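Local coordinates for TetR family Transcriptional regulator (Streptococcus agalactiae 2603V/R, PDB 3KKC), which probably binds DNA through an N-terminal helix-turn-helix domain, as a dimeric transcriptional regulator of the TetR family, at the interface of chains A and B. Numbering follows the deposited sequence. Chains: chain A/B, TetR family Transcriptional regulator.

Contacts 1 and 2 lie about 18 Å apart, measured between the centres of their C-alpha atoms, in one two-fold symmetric interface. In contact 1 the start of helix 137-156 of chain B, with B:Ile135 in the loop just before it, meets helices 137-157 and 164-175 of chain A; contact 2 exchanges the chains. B:Phe139 enters chain A in contact 1 and A:Phe139 enters chain B in contact 2, so the subunits exchange equivalent aromatic plugs. Contact 1 extends to the selenomethionine A:Met174, contact 2 to B:Trp154. Pairing of C-terminal helices is typical of TetR-family dimers, so this is likely the biological assembly.

Contact 1: the interface of chains A and B. Residues chain A 151, 167, 170-171, 173-174; chain B 135, 139, 143.
B:Phe139 plugs its ring into a groove of chain A built by A:Thr151, A:Leu167, A:Tyr170 and A:Tyr171, an apolar part of the probable dimer interface. Its CG points away from its own backbone N (chi1 -173°), which carries the ring outward from helix 137-156. In the CH-pi contact, A:Tyr170 CB, close to its own backbone, sits over one face of this ring, offset toward the rim and 3.9 Å from the centroid. From the same face the carbonyl A:Tyr170 O approaches obliquely, 3.3 Å from B:Phe139 CE2.

Aliphatic packing closes the ring's far end. The methyl A:Thr151 CG2 reaches B:Phe139 CE1 at 3.4 Å, the threonine running at about a right angle to the phenylalanine side chain. A:Leu167 CD1 meets B:Phe139 CE1 at 3.8 Å, and the backbone of A:Tyr171 passes near B:Phe139 CZ.

The selenomethionine A:Met174 links three residues of chain B. Turns at chi2 and chi3 (-46° and -67°) bend its chain round: CG lies in plane at the edge of the B:Phe139 ring, CB stands above a face of B:Phe143, offset toward the rim, and A:Met174 SE faces B:Ile135, 3.9 Å from its CD1. The terminal methyl carbon A:Met174 CE ends 3.4 Å from B:Phe143 CD2.

Contact 2: the interface of chains A and B. Residues chain A 138-139, 142; chain B 151, 154, 167, 170-171.
A:Gln142 lies across the indole of B:Trp154 while A:Phe139 fills the neighbouring groove of chain B; together they form the tightly packed part of this patch of the probable dimer interface, with 83 Å² of B:Trp154 and 73 Å² of A:Phe139 hidden by the partner chain. The aliphatic CG of A:Gln142 sits over the five-membered ring of B:Trp154 in a CH-pi contact, though the closeness of this approach is doubtful. A bend at chi2 (-84°) turns the glutamine chain along the indole and lays the amide almost parallel to it, the two planes 18° apart. The amide nitrogen then continues past the ring: A:Gln142 NE2 donates a hydrogen bond of 3.3 Å to the hydroxyl B:Thr151 OG1. This bond is fairly straight, 161° at the hydrogen, and the acceptor lies close to the amide plane, so it should help fix the amide's rotation.

The ring of A:Phe139 is covered on both faces. B:Tyr170 CB lies over the centre of one, 3.9 Å from the centroid, and the amide oxygen of A:Gln142, from its own chain, stands above the opposite one, nearer the rim. Round the ring, A:Phe139 CE1 touches the methyl B:Thr151 CG2 at 3.6 Å, and A:Phe139 CD1 meets the indole's B:Trp154 CZ3 at 3.8 Å. B:Leu167 CD1 comes in the plane of the ring, 3.9 Å from A:Phe139 CE1, and the backbone B:Tyr171 N lies 3.6 Å from A:Phe139 CZ.

The margin at A:Asp138 is looser, with 17 Å² of that residue hidden. Its OD2 approaches the indole in plane at its edge, 3.6 Å from B:Trp154 CZ2, with the carboxylate steeply inclined to the ring.

In the fold, the first turns of A helix 137-157 rest against B helices 137-156 and 164-175, the C-terminal helices that probably form the dimer core, away from the N-terminal DNA-binding domains.

Contact 1: the interface of chains A and B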
ATOM      1  N   THR A 151       9.507   3.978   0.650  1.00 68.01           N
ATOM      2  CA  THR A 151      10.502   4.628   1.497  1.00 69.72           C
ATOM      3  C   THR A 151       9.904   5.945   1.984  1.00 70.20           C
ATOM      4  O   THR A 151       9.871   6.218   3.189  1.00 71.89           O
ATOM      5  CB  THR A 151      11.837   4.884   0.767  1.00 70.43           C
ATOM      6  OG1 THR A 151      12.519   3.643   0.586  1.00 72.45           O
ATOM      7  CG2 THR A 151      12.744   5.839   1.574  1.00 69.53           C
ATOM      8  N   LEU A 167      17.979  10.613   3.434  1.00 81.46           N
ATOM      9  CA  LEU A 167      17.037   9.633   2.914  1.00 81.18           C
ATOM     10  C   LEU A 167      17.279   9.351   1.430  1.00 81.71           C
ATOM     11  O   LEU A 167      17.202   8.198   0.984  1.00 82.37           O
ATOM     12  CB  LEU A 167      15.587  10.080   3.139  1.00 77.92           C
ATOM     13  CG  LEU A 167      14.525   9.071   2.677  1.00 76.74           C
ATOM     14  CD1 LEU A 167      13.900   8.257   3.852  1.00 63.07           C
ATOM     15  CD2 LEU A 167      13.456   9.746   1.830  1.00 76.02           C
ATOM     16  N   TYR A 170      20.432   6.984   1.448  1.00 83.26           N
ATOM     17  CA  TYR A 170      20.149   5.625   1.886  1.00 85.87           C
ATOM     18  C   TYR A 170      19.233   4.889   0.912  1.00 82.88           C
ATOM     19  O   TYR A 170      19.285   3.673   0.798  1.00 89.53           O
ATOM     20  CB  TYR A 170      19.575   5.629   3.304  1.00 87.62           C
ATOM     21  CG  TYR A 170      20.575   6.142   4.307  1.00 92.60           C
ATOM     22  CD1 TYR A 170      21.891   5.696   4.276  1.00 97.13           C
ATOM     23  CD2 TYR A 170      20.217   7.070   5.277  1.00 94.50           C
ATOM     24  CE1 TYR A 170      22.834   6.161   5.190  1.00101.44           C
ATOM     25  CE2 TYR A 170      21.154   7.545   6.202  1.00 96.52           C
ATOM     26  CZ  TYR A 170      22.466   7.084   6.152  1.00101.21           C
ATOM     27  OH  TYR A 170      23.421   7.535   7.057  1.00102.36           O
ATOM     28  N   TYR A 171      18.420   5.621   0.175  1.00 75.78           N
ATOM     29  CA  TYR A 171      17.587   4.967  -0.803  1.00 75.48           C
ATOM     30  C   TYR A 171      18.383   4.599  -2.055  1.00 77.83           C
ATOM     31  O   TYR A 171      18.285   3.477  -2.566  1.00 81.19           O
ATOM     32  CB  TYR A 171      16.376   5.835  -1.160  1.00 74.34           C
ATOM     33  CG  TYR A 171      15.645   5.307  -2.370  1.00 71.79           C
ATOM     34  CD1 TYR A 171      14.743   4.262  -2.263  1.00 67.02           C
ATOM     35  CD2 TYR A 171      15.902   5.822  -3.630  1.00 75.73           C
ATOM     36  CE1 TYR A 171      14.095   3.757  -3.384  1.00 67.50           C
ATOM     37  CE2 TYR A 171      15.260   5.331  -4.744  1.00 75.19           C
ATOM     38  CZ  TYR A 171      14.357   4.304  -4.620  1.00 68.83           C
ATOM     39  OH  TYR A 171      13.732   3.840  -5.757  1.00 69.18           O
ATOM     40  N   THR A 173      21.590   4.154  -2.414  1.00 74.72           N
ATOM     41  CA  THR A 173      22.563   3.097  -2.176  1.00 79.65           C
ATOM     42  C   THR A 173      21.837   1.749  -2.081  1.00 86.06           C
ATOM     43  O   THR A 173      22.338   0.723  -2.555  1.00 88.62           O
ATOM     44  CB  THR A 173      23.455   3.366  -0.930  1.00 87.75           C
ATOM     45  OG1 THR A 173      22.630   3.510   0.228  1.00 95.03           O
ATOM     46  CG2 THR A 173      24.283   4.648  -1.112  1.00 83.50           C
HETATM   47  N   MSE A 174      20.639   1.756  -1.498  1.00 85.94           N
HETATM   48  CA  MSE A 174      19.848   0.530  -1.374  1.00 78.52           C
HETATM   49  C   MSE A 174      19.457  -0.068  -2.711  1.00 77.97           C
HETATM   50  O   MSE A 174      19.359  -1.285  -2.834  1.00 78.81           O
HETATM   51  CB  MSE A 174      18.601   0.748  -0.530  1.00 72.89           C
HETATM   52  CG  MSE A 174      18.821   0.524   0.944  1.00 75.37           C
HETATM   53 SE   MSE A 174      19.802  -1.122   1.249  0.80116.81          SE
HETATM   54  CE  MSE A 174      18.448  -2.409   0.645  1.00 75.56           C
TER
ATOM     55  N   ILE B 135      23.946   1.232   5.910  1.00103.08           N
ATOM     56  CA  ILE B 135      22.579   1.727   6.049  1.00 95.39           C
ATOM     57  C   ILE B 135      22.091   1.510   7.489  1.00 92.64           C
ATOM     58  O   ILE B 135      22.413   0.500   8.114  1.00 96.90           O
ATOM     59  CB  ILE B 135      21.626   1.011   5.037  1.00 90.98           C
ATOM     60  CG1 ILE B 135      22.137   1.131   3.600  1.00 93.63           C
ATOM     61  CG2 ILE B 135      20.237   1.575   5.088  1.00 93.29           C
ATOM     62  CD1 ILE B 135      23.061  -0.007   3.169  1.00 99.19           C
ATOM     63  N   PHE B 139      15.842   1.874   8.624  1.00 81.75           N
ATOM     64  CA  PHE B 139      15.661   2.074   7.197  1.00 79.04           C
ATOM     65  C   PHE B 139      15.764   0.732   6.483  1.00 84.22           C
ATOM     66  O   PHE B 139      14.921   0.391   5.654  1.00 84.68           O
ATOM     67  CB  PHE B 139      16.690   3.034   6.633  1.00 76.90           C
ATOM     68  CG  PHE B 139      16.445   3.387   5.208  1.00 74.87           C
ATOM     69  CD1 PHE B 139      15.574   4.398   4.875  1.00 76.86           C
ATOM     70  CD2 PHE B 139      17.057   2.693   4.201  1.00 74.61           C
ATOM     71  CE1 PHE B 139      15.333   4.709   3.553  1.00 75.40           C
ATOM     72  CE2 PHE B 139      16.824   3.007   2.882  1.00 73.62           C
ATOM     73  CZ  PHE B 139      15.964   4.006   2.559  1.00 74.29           C
ATOM     74  N   PHE B 143      12.620  -1.155   4.394  1.00 63.56           N
ATOM     75  CA  PHE B 143      12.816  -1.303   2.958  1.00 66.79           C
ATOM     76  C   PHE B 143      12.673  -2.742   2.460  1.00 74.86           C
ATOM     77  O   PHE B 143      12.098  -2.981   1.400  1.00 78.76           O
ATOM     78  CB  PHE B 143      14.203  -0.789   2.599  1.00 66.50           C
ATOM     79  CG  PHE B 143      14.499  -0.825   1.142  1.00 65.23           C
ATOM     80  CD1 PHE B 143      14.204   0.261   0.341  1.00 61.29           C
ATOM     81  CD2 PHE B 143      15.085  -1.943   0.571  1.00 66.40           C
ATOM     82  CE1 PHE B 143      14.492   0.235  -1.009  1.00 66.59           C
ATOM     83  CE2 PHE B 143      15.375  -1.977  -0.781  1.00 68.11           C
ATOM     84  CZ  PHE B 143      15.091  -0.881  -1.574  1.00 68.26           C
TER

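Contact 2: the interface of chains A and B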
ATOM      1  N   ASP A 138      10.624  -5.197 -16.349  1.00 80.91           N
ATOM      2  CA  ASP A 138       9.369  -4.955 -15.643  1.00 78.36           C
ATOM      3  C   ASP A 138       9.502  -5.139 -14.127  1.00 72.63           C
ATOM      4  O   ASP A 138       8.826  -4.469 -13.348  1.00 75.93           O
ATOM      5  CB  ASP A 138       8.220  -5.784 -16.236  1.00 80.84           C
ATOM      6  CG  ASP A 138       8.435  -7.275 -16.097  1.00 88.00           C
ATOM      7  OD1 ASP A 138       9.599  -7.729 -16.138  1.00 91.84           O
ATOM      8  OD2 ASP A 138       7.427  -7.993 -15.942  1.00 90.50           O
ATOM      9  N   PHE A 139      10.395  -6.026 -13.713  1.00 64.97           N
ATOM     10  CA  PHE A 139      10.591  -6.267 -12.301  1.00 65.30           C
ATOM     11  C   PHE A 139      11.352  -5.092 -11.758  1.00 66.59           C
ATOM     12  O   PHE A 139      11.130  -4.642 -10.634  1.00 70.21           O
ATOM     13  CB  PHE A 139      11.419  -7.527 -12.092  1.00 72.11           C
ATOM     14  CG  PHE A 139      11.566  -7.921 -10.650  1.00 68.04           C
ATOM     15  CD1 PHE A 139      10.707  -8.840 -10.084  1.00 66.80           C
ATOM     16  CD2 PHE A 139      12.550  -7.365  -9.869  1.00 64.08           C
ATOM     17  CE1 PHE A 139      10.840  -9.196  -8.773  1.00 65.42           C
ATOM     18  CE2 PHE A 139      12.688  -7.723  -8.556  1.00 63.67           C
ATOM     19  CZ  PHE A 139      11.836  -8.634  -8.007  1.00 63.47           C
ATOM     20  N   GLN A 142       8.900  -2.065 -11.423  1.00 68.61           N
ATOM     21  CA  GLN A 142       8.030  -2.255 -10.257  1.00 62.87           C
ATOM     22  C   GLN A 142       8.751  -2.181  -8.898  1.00 60.72           C
ATOM     23  O   GLN A 142       8.263  -1.580  -7.945  1.00 63.03           O
ATOM     24  CB  GLN A 142       7.271  -3.580 -10.383  1.00 69.96           C
ATOM     25  CG  GLN A 142       6.695  -4.122  -9.067  1.00 71.19           C
ATOM     26  CD  GLN A 142       7.698  -4.911  -8.246  1.00 68.73           C
ATOM     27  OE1 GLN A 142       8.515  -5.643  -8.796  1.00 72.12           O
ATOM     28  NE2 GLN A 142       7.644  -4.761  -6.922  1.00 68.52           N
TER
ATOM     29  N   THR B 151       6.525  -6.784  -3.856  1.00 67.33           N
ATOM     30  CA  THR B 151       6.950  -7.663  -4.940  1.00 67.98           C
ATOM     31  C   THR B 151       5.967  -8.839  -4.940  1.00 69.02           C
ATOM     32  O   THR B 151       5.437  -9.237  -5.985  1.00 72.22           O
ATOM     33  CB  THR B 151       8.448  -8.089  -4.809  1.00 73.37           C
ATOM     34  OG1 THR B 151       9.280  -6.957  -5.120  1.00 86.68           O
ATOM     35  CG2 THR B 151       8.807  -9.250  -5.757  1.00 58.72           C
ATOM     36  N   TRP B 154       2.831  -7.561  -6.392  1.00 51.00           N
ATOM     37  CA  TRP B 154       2.982  -7.237  -7.811  1.00 50.11           C
ATOM     38  C   TRP B 154       2.905  -8.498  -8.669  1.00 55.89           C
ATOM     39  O   TRP B 154       2.303  -8.521  -9.752  1.00 52.47           O
ATOM     40  CB  TRP B 154       4.312  -6.516  -8.072  1.00 44.93           C
ATOM     41  CG  TRP B 154       4.634  -6.447  -9.549  1.00 41.19           C
ATOM     42  CD1 TRP B 154       4.143  -5.556 -10.459  1.00 43.48           C
ATOM     43  CD2 TRP B 154       5.482  -7.343 -10.285  1.00 41.25           C
ATOM     44  NE1 TRP B 154       4.660  -5.821 -11.723  1.00 46.11           N
ATOM     45  CE2 TRP B 154       5.480  -6.918 -11.634  1.00 42.33           C
ATOM     46  CE3 TRP B 154       6.263  -8.445  -9.926  1.00 45.17           C
ATOM     47  CZ2 TRP B 154       6.212  -7.562 -12.619  1.00 47.66           C
ATOM     48  CZ3 TRP B 154       6.997  -9.080 -10.913  1.00 46.60           C
ATOM     49  CH2 TRP B 154       6.955  -8.645 -12.242  1.00 50.97           C
ATOM     50  N   LEU B 167      11.012 -15.444  -9.288  1.00 82.45           N
ATOM     51  CA  LEU B 167      10.633 -14.296  -8.486  1.00 79.13           C
ATOM     52  C   LEU B 167      11.545 -14.152  -7.273  1.00 79.33           C
ATOM     53  O   LEU B 167      12.158 -13.092  -7.058  1.00 79.62           O
ATOM     54  CB  LEU B 167       9.177 -14.369  -8.037  1.00 76.75           C
ATOM     55  CG  LEU B 167       8.723 -13.013  -7.477  1.00 74.38           C
ATOM     56  CD1 LEU B 167       8.216 -12.125  -8.612  1.00 74.89           C
ATOM     57  CD2 LEU B 167       7.695 -13.139  -6.363  1.00 70.80           C
ATOM     58  N   TYR B 170      15.108 -12.998  -8.442  1.00 83.64           N
ATOM     59  CA  TYR B 170      15.209 -11.592  -8.809  1.00 73.77           C
ATOM     60  C   TYR B 170      15.000 -10.704  -7.576  1.00 73.41           C
ATOM     61  O   TYR B 170      15.627  -9.658  -7.429  1.00 76.10           O
ATOM     62  CB  TYR B 170      14.193 -11.266  -9.895  1.00 69.95           C
ATOM     63  CG  TYR B 170      14.427 -11.977 -11.209  1.00 76.52           C
ATOM     64  CD1 TYR B 170      15.691 -12.002 -11.788  1.00 86.48           C
ATOM     65  CD2 TYR B 170      13.382 -12.589 -11.898  1.00 76.18           C
ATOM     66  CE1 TYR B 170      15.917 -12.635 -13.004  1.00 88.12           C
ATOM     67  CE2 TYR B 170      13.594 -13.225 -13.120  1.00 80.47           C
ATOM     68  CZ  TYR B 170      14.871 -13.243 -13.668  1.00 87.41           C
ATOM     69  OH  TYR B 170      15.115 -13.864 -14.884  1.00 91.09           O
ATOM     70  N   TYR B 171      14.114 -11.120  -6.679  1.00 75.25           N
ATOM     71  CA  TYR B 171      13.947 -10.367  -5.449  1.00 68.70           C
ATOM     72  C   TYR B 171      15.265 -10.322  -4.708  1.00 76.68           C
ATOM     73  O   TYR B 171      15.727  -9.255  -4.336  1.00 72.93           O
ATOM     74  CB  TYR B 171      12.921 -10.984  -4.521  1.00 51.09           C
ATOM     75  CG  TYR B 171      12.889 -10.237  -3.208  1.00 56.00           C
ATOM     76  CD1 TYR B 171      12.440  -8.911  -3.143  1.00 65.85           C
ATOM     77  CD2 TYR B 171      13.306 -10.839  -2.036  1.00 59.33           C
ATOM     78  CE1 TYR B 171      12.409  -8.217  -1.936  1.00 65.31           C
ATOM     79  CE2 TYR B 171      13.282 -10.166  -0.827  1.00 65.06           C
ATOM     80  CZ  TYR B 171      12.838  -8.856  -0.786  1.00 68.98           C
ATOM     81  OH  TYR B 171      12.829  -8.208   0.418  1.00 71.59           O
TER